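Local coordinates for protein Mos1 transposase (Drosophila mauritiana, PDB 2F7T) that mediates cut-and-paste transposition of the Mos1 mariner element, this chain being its magnesium-binding catalytic domain of RNase H-like fold, at residues 34-39 and 77-82; 126-131 and 148-153; 29-34 and 206-211; 71-76 and 90-95. All coordinates share one frame; numbering follows the deposited sequence.

Contact 1. Residues 34-39 and 77-82; sequences IVTGDE and VWWDQS. With MG (magnesium ion), chain B.
Thr36 and Trp79 form a hydrogen-bonded pair in a buried antiparallel pairing between strands 34-43 and 72-80, near the centre of the chain. Thr36 N gives a nearly straight bond to Trp79 O (2.8 Å, 168°), and Trp79 N answers to Thr36 O. Two residues on, Asp38 and Val77 repeat the exchange more loosely, with Asp38 N 3.2 Å from Val77 O. Between these hydrogen-bonded pairs, Gly37 faces Trp78 in a non-hydrogen-bonded pair. Having no side chain there, Gly37 lets Trp78 CD1 come to 3.6 Å from its CA.

On the face that carries Thr36, Asp38 and Trp79, the methyl CG2 of Thr36 sits over the indole, 3.8 Å from the centroid of its five-membered ring, a CH-pi contact. The threonine's OG1 is turned opposite the backbone N (chi1 -167°) and bonds to Leu129 O on the next strand; the indole NE1 bonds to Ser165. Asp38 OD1 binds the magnesium ion at 2.2 Å, and Asp131 supplies the second carboxylate. Asp38, on the first strand of the mixed sheet and flanked by the hairpin 72-80/83-89, is placed as the first aspartate of the DDD site of the RNase H-like fold.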
loop_
_atom_site.group_PDB
_atom_site.type_symbol
_atom_site.label_atom_id
_atom_site.label_comp_id
_atom_site.label_asym_id
_atom_site.label_seq_id
_atom_site.Cartn_x
_atom_site.Cartn_y
_atom_site.Cartn_z
ATOM N N ILE A 34 18.951 6.060 17.347
ATOM C CA ILE A 34 18.128 6.578 16.259
ATOM C C ILE A 34 16.800 7.075 16.779
ATOM O O ILE A 34 16.120 6.386 17.481
ATOM C CB ILE A 34 17.901 5.528 15.164
ATOM C CG1 ILE A 34 19.258 5.190 14.535
ATOM C CG2 ILE A 34 16.811 6.052 14.156
ATOM C CD1 ILE A 34 19.243 4.087 13.447
ATOM N N VAL A 35 16.474 8.314 16.460
ATOM C CA VAL A 35 15.127 8.841 16.592
ATOM C C VAL A 35 14.691 9.090 15.161
ATOM O O VAL A 35 15.458 9.643 14.302
ATOM C CB VAL A 35 15.183 10.214 17.363
ATOM C CG1 VAL A 35 13.770 10.874 17.464
ATOM C CG2 VAL A 35 15.785 9.951 18.780
ATOM N N THR A 36 13.470 8.649 14.849
ATOM C CA THR A 36 12.984 8.713 13.483
ATOM C C THR A 36 11.524 9.158 13.446
ATOM O O THR A 36 10.828 9.104 14.433
ATOM C CB THR A 36 13.221 7.355 12.813
ATOM O OG1 THR A 36 13.038 7.511 11.407
ATOM C CG2 THR A 36 12.101 6.220 13.231
ATOM N N GLY A 37 11.087 9.707 12.336
ATOM C CA GLY A 37 9.764 10.281 12.277
ATOM C C GLY A 37 9.279 10.410 10.858
ATOM O O GLY A 37 10.083 10.344 9.930
ATOM N N ASP A 38 7.967 10.573 10.687
ATOM C CA ASP A 38 7.348 10.809 9.381
ATOM C C ASP A 38 5.936 11.317 9.599
ATOM O O ASP A 38 5.394 11.257 10.733
ATOM C CB ASP A 38 7.203 9.487 8.634
ATOM C CG ASP A 38 7.063 9.686 7.102
ATOM O OD1 ASP A 38 7.342 10.813 6.586
ATOM O OD2 ASP A 38 6.698 8.757 6.350
ATOM N N GLU A 39 5.335 11.797 8.506
ATOM C CA GLU A 39 3.965 12.370 8.500
ATOM C C GLU A 39 3.060 11.383 7.782
ATOM O O GLU A 39 3.487 10.750 6.797
ATOM C CB GLU A 39 3.928 13.657 7.670
ATOM C CG GLU A 39 4.614 14.856 8.300
ATOM C CD GLU A 39 6.117 14.958 7.969
ATOM O OE1 GLU A 39 6.781 15.995 8.311
ATOM O OE2 GLU A 39 6.657 13.998 7.317
ATOM N N VAL A 77 4.790 12.181 13.709
ATOM C CA VAL A 77 5.067 11.338 14.853
ATOM C C VAL A 77 6.568 11.035 14.846
ATOM O O VAL A 77 7.111 10.897 13.766
ATOM C CB VAL A 77 4.193 10.076 14.856
ATOM C CG1 VAL A 77 4.400 9.213 13.565
ATOM C CG2 VAL A 77 4.453 9.195 16.144
ATOM N N TRP A 78 7.230 10.969 16.011
ATOM C CA TRP A 78 8.656 10.660 16.129
ATOM C C TRP A 78 8.839 9.622 17.219
ATOM O O TRP A 78 8.191 9.675 18.229
ATOM C CB TRP A 78 9.525 11.918 16.473
ATOM C CG TRP A 78 9.430 12.973 15.436
ATOM C CD1 TRP A 78 10.279 13.161 14.403
ATOM C CD2 TRP A 78 8.428 13.982 15.325
ATOM N NE1 TRP A 78 9.845 14.203 13.618
ATOM C CE2 TRP A 78 8.727 14.749 14.187
ATOM C CE3 TRP A 78 7.282 14.324 16.078
ATOM C CZ2 TRP A 78 7.923 15.816 13.770
ATOM C CZ3 TRP A 78 6.479 15.355 15.666
ATOM C CH2 TRP A 78 6.804 16.103 14.536
ATOM N N TRP A 79 9.754 8.687 17.002
ATOM C CA TRP A 79 9.889 7.585 17.891
ATOM C C TRP A 79 11.272 6.983 17.756
ATOM O O TRP A 79 12.035 7.295 16.810
ATOM C CB TRP A 79 8.807 6.556 17.619
ATOM C CG TRP A 79 8.793 6.025 16.162
ATOM C CD1 TRP A 79 8.458 6.700 15.048
ATOM C CD2 TRP A 79 9.197 4.706 15.726
ATOM N NE1 TRP A 79 8.570 5.888 13.945
ATOM C CE2 TRP A 79 9.064 4.666 14.340
ATOM C CE3 TRP A 79 9.718 3.583 16.387
ATOM C CZ2 TRP A 79 9.337 3.498 13.577
ATOM C CZ3 TRP A 79 10.006 2.421 15.665
ATOM C CH2 TRP A 79 9.797 2.379 14.248
ATOM N N ASP A 80 11.591 6.135 18.736
ATOM C CA ASP A 80 12.795 5.380 18.809
ATOM C C ASP A 80 12.476 3.973 19.284
ATOM O O ASP A 80 11.314 3.584 19.298
ATOM C CB ASP A 80 13.870 6.092 19.667
ATOM C CG ASP A 80 13.592 6.044 21.182
ATOM O OD1 ASP A 80 12.596 5.418 21.601
ATOM O OD2 ASP A 80 14.379 6.556 22.038
ATOM N N GLN A 81 13.492 3.184 19.609
ATOM C CA GLN A 81 13.287 1.758 19.890
ATOM C C GLN A 81 12.546 1.525 21.217
ATOM O O GLN A 81 12.140 0.393 21.531
ATOM C CB GLN A 81 14.644 1.082 19.949
ATOM C CG GLN A 81 15.594 1.697 21.065
ATOM C CD GLN A 81 16.763 0.796 21.272
ATOM O OE1 GLN A 81 17.425 0.424 20.324
ATOM N NE2 GLN A 81 16.989 0.399 22.486
ATOM N N SER A 82 12.345 2.600 21.992
ATOM C CA SER A 82 11.624 2.480 23.238
ATOM C C SER A 82 10.190 2.917 23.129
ATOM O O SER A 82 9.432 2.636 24.040
ATOM C CB SER A 82 12.314 3.250 24.364
ATOM O OG SER A 82 13.647 2.765 24.517
HETATM MG MG MG B . 7.471 11.434 4.487
HETATM O O HOH W 1 16.190 3.818 18.562
HETATM O O HOH W 2 6.882 9.483 4.054
HETATM O O HOH W 3 5.533 11.805 4.785
HETATM O O HOH W 4 7.797 13.444 4.786
HETATM O O HOH W 5 7.271 12.089 2.375
#

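Contact 2. Residues 126-131 and 148-153; sequences VIFLHD and LNWEVL. With MG (magnesium ion), chain B.
The indole of Trp150 has an aliphatic group over each face: Val126 CG1 lies 3.8 Å from the centroid of the five-membered ring, almost on its normal, and Leu148 CD1 covers the opposite face. At the six-membered ring, Trp150 CE3 stands over one face of the Phe128 ring, 3.7 Å from Phe128 CG. The two aromatic planes are inclined at 53°, so the pair is oblique. Phe128 CE2 in turn lies over the imidazole of His130, whose ND1 bonds to Tyr101 of helix 98-115.

Beneath the rings the backbones run parallel. Val126 O accepts from Glu151 N, Phe128 N gives a straight bond to Glu151 O (2.7 Å, 168°), and Phe128 O receives Leu153 N. Water 6 continues the pairing past the last direct bond, accepting from His130 N and lying 2.8 Å from Leu153 O. On the face of Ile127 and Glu151, Ile127 CG2, opposite the backbone N, presses tightly on Leu153 CD1 at 3.4 Å. The extended Glu151 chain runs alongside Ile127 to a salt bridge with Arg24.

This is the beta-alpha-beta unit 127-152, closed over helix 139-148. Asp131, two residues past strand 127-129, binds the magnesium ion through OD2 at 2.1 Å. The chemistry is therefore divided: apolar and aromatic packing with backbone bonds fixes the strand, while the carboxylate just beyond it is directed to the metal.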
loop_
_atom_site.group_PDB
_atom_site.type_symbol
_atom_site.label_atom_id
_atom_site.label_comp_id
_atom_site.label_asym_id
_atom_site.label_seq_id
_atom_site.Cartn_x
_atom_site.Cartn_y
_atom_site.Cartn_z
ATOM N N VAL A 126 21.943 12.136 19.598
ATOM C CA VAL A 126 20.815 11.689 18.810
ATOM C C VAL A 126 21.201 11.527 17.349
ATOM O O VAL A 126 21.866 12.396 16.784
ATOM C CB VAL A 126 19.639 12.681 19.002
ATOM C CG1 VAL A 126 18.457 12.457 17.973
ATOM C CG2 VAL A 126 19.138 12.581 20.391
ATOM N N ILE A 127 20.876 10.353 16.786
ATOM C CA ILE A 127 20.939 10.139 15.380
ATOM C C ILE A 127 19.505 10.271 14.779
ATOM O O ILE A 127 18.594 9.498 15.093
ATOM C CB ILE A 127 21.602 8.775 15.048
ATOM C CG1 ILE A 127 22.993 8.741 15.641
ATOM C CG2 ILE A 127 21.620 8.521 13.551
ATOM C CD1 ILE A 127 23.691 7.421 15.550
ATOM N N PHE A 128 19.317 11.268 13.941
ATOM C CA PHE A 128 17.990 11.625 13.438
ATOM C C PHE A 128 17.770 11.097 12.020
ATOM O O PHE A 128 18.558 11.359 11.131
ATOM C CB PHE A 128 17.814 13.135 13.455
ATOM C CG PHE A 128 16.347 13.582 13.302
ATOM C CD1 PHE A 128 15.368 13.103 14.182
ATOM C CD2 PHE A 128 15.975 14.514 12.312
ATOM C CE1 PHE A 128 14.009 13.519 14.079
ATOM C CE2 PHE A 128 14.689 14.967 12.215
ATOM C CZ PHE A 128 13.682 14.467 13.071
ATOM N N LEU A 129 16.682 10.343 11.854
ATOM C CA LEU A 129 16.331 9.652 10.601
ATOM C C LEU A 129 14.975 10.214 10.103
ATOM O O LEU A 129 13.928 9.874 10.649
ATOM C CB LEU A 129 16.331 8.105 10.822
ATOM C CG LEU A 129 15.807 7.206 9.665
ATOM C CD1 LEU A 129 16.338 7.741 8.382
ATOM C CD2 LEU A 129 16.128 5.737 9.820
ATOM N N HIS A 130 14.998 11.112 9.122
ATOM C CA HIS A 130 13.772 11.629 8.507
ATOM C C HIS A 130 13.940 11.716 7.018
ATOM O O HIS A 130 15.077 11.637 6.514
ATOM C CB HIS A 130 13.328 12.988 9.100
ATOM C CG HIS A 130 14.220 14.171 8.796
ATOM N ND1 HIS A 130 13.793 15.470 8.993
ATOM C CD2 HIS A 130 15.500 14.265 8.340
ATOM C CE1 HIS A 130 14.772 16.302 8.659
ATOM N NE2 HIS A 130 15.809 15.600 8.257
ATOM N N ASP A 131 12.846 11.901 6.297
ATOM C CA ASP A 131 13.002 11.954 4.879
ATOM C C ASP A 131 13.330 13.332 4.373
ATOM O O ASP A 131 13.441 14.302 5.137
ATOM C CB ASP A 131 11.879 11.294 4.093
ATOM C CG ASP A 131 10.522 11.914 4.329
ATOM O OD1 ASP A 131 10.354 13.171 4.372
ATOM O OD2 ASP A 131 9.508 11.168 4.447
ATOM N N LEU A 148 20.552 21.902 17.438
ATOM C CA LEU A 148 20.222 20.814 18.298
ATOM C C LEU A 148 21.357 19.868 18.201
ATOM O O LEU A 148 21.585 19.106 19.125
ATOM C CB LEU A 148 18.997 20.104 17.786
ATOM C CG LEU A 148 17.674 20.829 17.930
ATOM C CD1 LEU A 148 16.563 20.111 17.165
ATOM C CD2 LEU A 148 17.325 21.058 19.385
ATOM N N ASN A 149 22.062 19.891 17.070
ATOM C CA ASN A 149 23.245 19.063 16.840
ATOM C C ASN A 149 23.045 17.537 16.789
ATOM O O ASN A 149 23.916 16.710 17.197
ATOM C CB ASN A 149 24.446 19.424 17.763
ATOM C CG ASN A 149 25.765 19.188 17.059
ATOM O OD1 ASN A 149 26.543 18.376 17.494
ATOM N ND2 ASN A 149 25.965 19.838 15.872
ATOM N N TRP A 150 21.927 17.151 16.233
ATOM C CA TRP A 150 21.676 15.734 15.999
ATOM C C TRP A 150 22.389 15.370 14.730
ATOM O O TRP A 150 22.417 16.145 13.780
ATOM C CB TRP A 150 20.140 15.462 15.879
ATOM C CG TRP A 150 19.327 15.894 17.052
ATOM C CD1 TRP A 150 19.784 16.151 18.338
ATOM C CD2 TRP A 150 17.900 16.089 17.093
ATOM N NE1 TRP A 150 18.726 16.479 19.169
ATOM C CE2 TRP A 150 17.556 16.436 18.438
ATOM C CE3 TRP A 150 16.856 15.972 16.137
ATOM C CZ2 TRP A 150 16.232 16.658 18.835
ATOM C CZ3 TRP A 150 15.554 16.224 16.532
ATOM C CH2 TRP A 150 15.256 16.598 17.875
ATOM N N GLU A 151 22.941 14.174 14.691
ATOM C CA GLU A 151 23.463 13.656 13.464
ATOM C C GLU A 151 22.319 13.342 12.450
ATOM O O GLU A 151 21.406 12.585 12.774
ATOM C CB GLU A 151 24.255 12.420 13.772
ATOM C CG GLU A 151 25.182 12.085 12.644
ATOM C CD GLU A 151 25.823 10.734 12.781
ATOM O OE1 GLU A 151 26.090 10.102 11.716
ATOM O OE2 GLU A 151 26.016 10.319 13.936
ATOM N N VAL A 152 22.364 13.904 11.242
ATOM C CA VAL A 152 21.313 13.655 10.291
ATOM C C VAL A 152 21.746 12.531 9.348
ATOM O O VAL A 152 22.753 12.644 8.646
ATOM C CB VAL A 152 20.790 14.901 9.612
ATOM C CG1 VAL A 152 19.725 14.504 8.590
ATOM C CG2 VAL A 152 20.156 15.858 10.679
ATOM N N LEU A 153 21.044 11.401 9.441
ATOM C CA LEU A 153 21.388 10.234 8.661
ATOM C C LEU A 153 20.995 10.485 7.211
ATOM O O LEU A 153 20.003 11.173 6.914
ATOM C CB LEU A 153 20.629 9.095 9.285
ATOM C CG LEU A 153 21.260 7.778 9.606
ATOM C CD1 LEU A 153 22.599 7.928 10.325
ATOM C CD2 LEU A 153 20.278 6.767 10.256
HETATM MG MG MG B . 7.471 11.434 4.487
HETATM O O HOH W 6 17.685 11.849 8.288
HETATM O O HOH W 4 7.797 13.444 4.786
HETATM O O HOH W 2 6.882 9.483 4.054
HETATM O O HOH W 3 5.533 11.805 4.785
HETATM O O HOH W 5 7.271 12.089 2.375
#

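Contact 3. Residues 29-34 and 206-211; sequences SFLHRI and RGIHKL
Ile208 is the first residue of 206-211 to meet the other segment: its CG2 comes to 3.5 Å from Leu31 O, the carbonyl that also accepts Ile34 N at the end of the short 3-10 turn 31-33. The torsion that sets this methyl opposite the backbone N leaves CG1 to carry CD1 in another direction, toward Ile34 CG2 at 4.4 Å, a looser contact. Ile208 thus touches both the turn and the start of the strand that follows it.

His209 comes next. Leu31 crosses its imidazole obliquely and lies over one face, with CB 4.2 Å from the ring centroid and 28° off the normal. The branch Leu31 CD2 lies farther along, 3.6 Å from His209 ND1. The ring's other nitrogen, NE2, bonds to Gln81 just past strand 72-80, and Trp205 stacks on the imidazole; together these contacts would restrict its rotation. The contact joins the connection between helix 8-27 and strand 34-43 to the end of helix 201-209, bringing a C-terminal helix of the catalytic domain against the entry to the central strand of its RNase H-like sheet.

Leu211 opens helix 211-220, and its CD1 meets Ile34 CD1 tip to tip at 3.9 Å, the isoleucine reaching out through an extended chain (chi2 177°). Pro164 and Tyr167 of helix 164-178 also pack against Leu211, and no hydrogen bond crosses between the two segments.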
loop_
_atom_site.group_PDB
_atom_site.type_symbol
_atom_site.label_atom_id
_atom_site.label_comp_id
_atom_site.label_asym_id
_atom_site.label_seq_id
_atom_site.Cartn_x
_atom_site.Cartn_y
_atom_site.Cartn_z
ATOM N N SER A 29 27.407 -0.653 16.158
ATOM C CA SER A 29 25.964 -0.400 16.073
ATOM C C SER A 29 25.578 0.908 16.709
ATOM O O SER A 29 26.032 1.245 17.791
ATOM C CB SER A 29 25.122 -1.514 16.669
ATOM O OG SER A 29 23.744 -1.114 16.547
ATOM N N PHE A 30 24.755 1.666 16.014
ATOM C CA PHE A 30 24.315 2.997 16.474
ATOM C C PHE A 30 22.824 3.024 16.551
ATOM O O PHE A 30 22.251 4.045 16.755
ATOM C CB PHE A 30 24.755 4.099 15.470
ATOM C CG PHE A 30 24.367 3.823 13.980
ATOM C CD1 PHE A 30 25.256 3.165 13.126
ATOM C CD2 PHE A 30 23.154 4.270 13.445
ATOM C CE1 PHE A 30 24.910 2.893 11.776
ATOM C CE2 PHE A 30 22.825 4.049 12.085
ATOM C CZ PHE A 30 23.729 3.366 11.248
ATOM N N LEU A 31 22.192 1.881 16.411
ATOM C CA LEU A 31 20.724 1.807 16.211
ATOM C C LEU A 31 19.915 2.322 17.406
ATOM O O LEU A 31 18.828 2.904 17.244
ATOM C CB LEU A 31 20.367 0.353 15.953
ATOM C CG LEU A 31 20.247 -0.217 14.553
ATOM C CD1 LEU A 31 20.995 0.512 13.428
ATOM C CD2 LEU A 31 20.352 -1.742 14.506
ATOM N N HIS A 32 20.457 2.124 18.624
ATOM C CA HIS A 32 19.828 2.597 19.810
ATOM C C HIS A 32 19.896 4.117 19.975
ATOM O O HIS A 32 19.312 4.618 20.869
ATOM C CB HIS A 32 20.482 1.919 21.044
ATOM C CG HIS A 32 21.948 2.161 21.125
ATOM N ND1 HIS A 32 22.822 1.629 20.205
ATOM C CD2 HIS A 32 22.691 2.913 21.969
ATOM C CE1 HIS A 32 24.036 2.076 20.440
ATOM N NE2 HIS A 32 23.994 2.844 21.517
ATOM N N ARG A 33 20.556 4.868 19.111
ATOM C CA ARG A 33 20.515 6.317 19.194
ATOM C C ARG A 33 19.641 6.906 18.131
ATOM O O ARG A 33 19.603 8.120 18.002
ATOM C CB ARG A 33 21.900 6.899 19.042
ATOM C CG ARG A 33 22.840 6.218 19.962
ATOM C CD ARG A 33 24.065 6.947 20.338
ATOM N NE ARG A 33 25.082 6.723 19.314
ATOM C CZ ARG A 33 25.645 7.652 18.583
ATOM N NH1 ARG A 33 25.336 8.914 18.732
ATOM N NH2 ARG A 33 26.570 7.302 17.718
ATOM N N ILE A 34 18.951 6.060 17.347
ATOM C CA ILE A 34 18.128 6.578 16.259
ATOM C C ILE A 34 16.800 7.075 16.779
ATOM O O ILE A 34 16.120 6.386 17.481
ATOM C CB ILE A 34 17.901 5.528 15.164
ATOM C CG1 ILE A 34 19.258 5.190 14.535
ATOM C CG2 ILE A 34 16.811 6.052 14.156
ATOM C CD1 ILE A 34 19.243 4.087 13.447
ATOM N N ARG A 206 11.814 -3.663 17.411
ATOM C CA ARG A 206 11.995 -4.533 16.263
ATOM C C ARG A 206 11.977 -3.637 15.051
ATOM O O ARG A 206 12.749 -3.827 14.149
ATOM C CB ARG A 206 10.857 -5.526 16.166
ATOM C CG ARG A 206 11.254 -6.937 15.814
ATOM C CD ARG A 206 10.033 -7.993 15.775
ATOM N NE ARG A 206 8.919 -7.624 16.654
ATOM C CZ ARG A 206 8.807 -7.960 17.932
ATOM N NH1 ARG A 206 9.737 -8.703 18.544
ATOM N NH2 ARG A 206 7.745 -7.540 18.613
ATOM N N GLY A 207 11.132 -2.618 15.062
ATOM C CA GLY A 207 11.039 -1.704 13.943
ATOM C C GLY A 207 12.354 -1.090 13.611
ATOM O O GLY A 207 12.714 -1.038 12.425
ATOM N N ILE A 208 13.070 -0.615 14.643
ATOM C CA ILE A 208 14.338 0.004 14.460
ATOM C C ILE A 208 15.394 -1.014 14.133
ATOM O O ILE A 208 16.242 -0.751 13.247
ATOM C CB ILE A 208 14.757 0.709 15.728
ATOM C CG1 ILE A 208 13.732 1.834 16.089
ATOM C CG2 ILE A 208 16.188 1.251 15.577
ATOM C CD1 ILE A 208 13.735 3.040 15.144
ATOM N N HIS A 209 15.378 -2.154 14.857
ATOM C CA HIS A 209 16.417 -3.146 14.694
ATOM C C HIS A 209 16.251 -3.988 13.430
ATOM O O HIS A 209 17.141 -4.767 13.126
ATOM C CB HIS A 209 16.692 -3.951 16.025
ATOM C CG HIS A 209 17.312 -3.087 17.094
ATOM N ND1 HIS A 209 18.646 -3.121 17.399
ATOM C CD2 HIS A 209 16.781 -2.095 17.867
ATOM C CE1 HIS A 209 18.925 -2.206 18.312
ATOM N NE2 HIS A 209 17.812 -1.549 18.599
ATOM N N LYS A 210 15.184 -3.811 12.661
ATOM C CA LYS A 210 15.150 -4.416 11.327
ATOM C C LYS A 210 16.025 -3.630 10.295
ATOM O O LYS A 210 16.131 -4.071 9.151
ATOM C CB LYS A 210 13.732 -4.363 10.712
ATOM C CG LYS A 210 12.629 -5.267 11.307
ATOM C CD LYS A 210 11.316 -4.956 10.513
ATOM C CE LYS A 210 9.957 -5.243 11.276
ATOM N NZ LYS A 210 8.692 -4.979 10.334
ATOM N N LEU A 211 16.594 -2.474 10.635
ATOM C CA LEU A 211 17.266 -1.702 9.617
ATOM C C LEU A 211 18.377 -2.430 8.847
ATOM O O LEU A 211 18.416 -2.363 7.610
ATOM C CB LEU A 211 17.699 -0.325 10.120
ATOM C CG LEU A 211 16.615 0.786 10.127
ATOM C CD1 LEU A 211 17.091 1.891 11.081
ATOM C CD2 LEU A 211 16.381 1.396 8.776
#

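Contact 4. Residues 71-76 and 90-95; sequences KKTMLC and LKPGET
Leu90 packs against Met74 and Cys76 where strand 72-80 meets the chain leaving strand 83-89. Its CB lies 3.8 Å from Met74 O, the carbonyl that accepts Leu90 N. From there CG stands opposite the carbonyl carbon (chi1 -86°), carrying the branches along the strand: CD2 reaches Met74 CB at 4.0 Å and also approaches Cys76 SG, while CD1 meets that sulfur at 4.1 Å. Val96, farther along the loop, packs on both Leu90 and Cys76.

The bond from Leu90 N to Met74 O is straight at the hydrogen (173°), although the donor is tilted from the carbonyl plane. A second backbone bond joins Gly93 N to Lys72 O. Between them Thr73 CB lies 3.2 Å from Leu90 O, and its CG2 runs beside Pro92 CD; Thr73 OG1 bonds to Ile42 O on the neighbouring strand. Pro92 CA also points a C-H toward Lys72 O, and Lys71, bent through its chain, crosses the proline ring with CE 3.5 Å from Pro92 CB before NZ bonds to Asn46.

Water 7 lies between the backbones, within hydrogen-bonding distance of Lys91 O and Glu94 O, and accepting a weak bond from Met74 N. Pro92 and Gly93 occupy the corners of a type II beta turn from Lys91 to Glu94, Gly93 with the positive phi usual at its third position. The arrangement is that of a beta-hairpin whose returning arm ends in a tight turn held against its partner strand, ahead of helix 98-115.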
loop_
_atom_site.group_PDB
_atom_site.type_symbol
_atom_site.label_atom_id
_atom_site.label_comp_id
_atom_site.label_asym_id
_atom_site.label_seq_id
_atom_site.Cartn_x
_atom_site.Cartn_y
_atom_site.Cartn_z
ATOM N N LYS A 71 -12.609 15.229 5.116
ATOM C CA LYS A 71 -11.697 15.822 6.100
ATOM C C LYS A 71 -10.477 14.919 6.441
ATOM O O LYS A 71 -10.569 13.698 6.424
ATOM C CB LYS A 71 -12.444 16.262 7.367
ATOM C CG LYS A 71 -13.475 17.392 7.147
ATOM C CD LYS A 71 -12.830 18.786 6.919
ATOM C CE LYS A 71 -12.795 19.657 8.198
ATOM N NZ LYS A 71 -14.113 20.062 8.774
ATOM N N LYS A 72 -9.335 15.546 6.716
ATOM C CA LYS A 72 -8.079 14.841 6.940
ATOM C C LYS A 72 -7.217 15.662 7.849
ATOM O O LYS A 72 -7.215 16.875 7.730
ATOM C CB LYS A 72 -7.345 14.544 5.627
ATOM C CG LYS A 72 -7.003 15.755 4.716
ATOM C CD LYS A 72 -6.557 15.235 3.291
ATOM C CE LYS A 72 -5.679 16.229 2.479
ATOM N NZ LYS A 72 -4.803 15.508 1.449
ATOM N N THR A 73 -6.549 14.978 8.783
ATOM C CA THR A 73 -5.522 15.516 9.682
ATOM C C THR A 73 -4.173 14.876 9.372
ATOM O O THR A 73 -4.099 13.716 8.961
ATOM C CB THR A 73 -5.838 15.169 11.100
ATOM O OG1 THR A 73 -6.148 13.775 11.155
ATOM C CG2 THR A 73 -7.149 15.779 11.508
ATOM N N MET A 74 -3.103 15.641 9.558
ATOM C CA MET A 74 -1.822 15.092 9.349
ATOM C C MET A 74 -1.273 14.666 10.685
ATOM O O MET A 74 -1.105 15.514 11.551
ATOM C CB MET A 74 -0.954 16.118 8.675
ATOM C CG MET A 74 0.462 15.670 8.416
ATOM S SD MET A 74 1.011 16.542 6.959
ATOM C CE MET A 74 0.490 15.243 5.802
ATOM N N LEU A 75 -1.011 13.359 10.835
ATOM C CA LEU A 75 -0.229 12.835 11.957
ATOM C C LEU A 75 1.293 13.030 11.755
ATOM O O LEU A 75 1.846 12.633 10.750
ATOM C CB LEU A 75 -0.492 11.356 12.133
ATOM C CG LEU A 75 0.475 10.669 13.107
ATOM C CD1 LEU A 75 0.173 11.103 14.517
ATOM C CD2 LEU A 75 0.221 9.279 12.958
ATOM N N CYS A 76 1.969 13.660 12.686
ATOM C CA CYS A 76 3.412 13.883 12.595
ATOM C C CYS A 76 3.939 13.195 13.830
ATOM O O CYS A 76 3.544 13.567 14.909
ATOM C CB CYS A 76 3.657 15.380 12.682
ATOM S SG CYS A 76 2.853 16.294 11.293
ATOM N N LEU A 90 -2.228 17.477 13.168
ATOM C CA LEU A 90 -2.520 18.842 12.750
ATOM C C LEU A 90 -4.024 18.985 12.438
ATOM O O LEU A 90 -4.646 18.022 12.005
ATOM C CB LEU A 90 -1.730 19.229 11.538
ATOM C CG LEU A 90 -0.308 19.785 11.666
ATOM C CD1 LEU A 90 0.434 19.229 12.823
ATOM C CD2 LEU A 90 0.408 19.515 10.326
ATOM N N LYS A 91 -4.570 20.188 12.663
ATOM C CA LYS A 91 -5.986 20.499 12.390
ATOM C C LYS A 91 -6.282 20.302 10.903
ATOM O O LYS A 91 -5.417 20.580 10.054
ATOM C CB LYS A 91 -6.324 21.946 12.768
ATOM C CG LYS A 91 -6.226 22.288 14.278
ATOM C CD LYS A 91 -7.093 21.373 15.179
ATOM C CE LYS A 91 -7.046 21.891 16.653
ATOM N NZ LYS A 91 -6.719 20.788 17.661
ATOM N N PRO A 92 -7.482 19.789 10.622
ATOM C CA PRO A 92 -7.956 19.496 9.283
ATOM C C PRO A 92 -7.425 20.352 8.132
ATOM O O PRO A 92 -7.445 21.611 8.174
ATOM C CB PRO A 92 -9.472 19.598 9.429
ATOM C CG PRO A 92 -9.725 19.099 10.817
ATOM C CD PRO A 92 -8.455 19.322 11.625
ATOM N N GLY A 93 -6.911 19.634 7.126
ATOM C CA GLY A 93 -6.414 20.266 5.919
ATOM C C GLY A 93 -5.054 20.931 6.059
ATOM O O GLY A 93 -4.306 20.952 5.058
ATOM N N GLU A 94 -4.721 21.455 7.261
ATOM C CA GLU A 94 -3.429 22.155 7.521
ATOM C C GLU A 94 -2.171 21.276 7.310
ATOM O O GLU A 94 -2.234 20.027 7.375
ATOM C CB GLU A 94 -3.432 22.924 8.869
ATOM C CG GLU A 94 -2.458 22.505 9.975
ATOM C CD GLU A 94 -2.851 23.102 11.339
ATOM O OE1 GLU A 94 -2.279 22.739 12.427
ATOM O OE2 GLU A 94 -3.783 23.945 11.325
ATOM N N THR A 95 -1.041 21.925 7.052
ATOM C CA THR A 95 0.115 21.224 6.460
ATOM C C THR A 95 1.456 21.531 7.151
ATOM O O THR A 95 1.611 22.546 7.823
ATOM C CB THR A 95 0.133 21.558 4.937
ATOM O OG1 THR A 95 0.400 20.365 4.181
ATOM C CG2 THR A 95 1.234 22.646 4.538
HETATM O O HOH W 7 -3.868 18.331 8.615
#

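Overall arrangement
Contacts 1 and 2 lie on one mixed sheet and share the magnesium ion, each contributing one carboxylate; a bond from Val35 N to Ile127 O ties their strands together. Contacts 1, 2 and 3 are buried, and only contact 4 is partly exposed. In contact 1, antiparallel, all the touching residues are buried, whereas contact 2 is parallel and more aromatic. Contact 3 shares Ile34 with contact 1 and meets it again through Gln81 and His209, but its segments are joined by apolar and CH-pi packing without hydrogen bonds. Contact 4 uses the same strand, 72-80, as contact 1, yet its centre lies about 17 Å from the centre of the chain, with a turn and a bridging water. Contacts 3 and 4 occupy opposite sides of that centre.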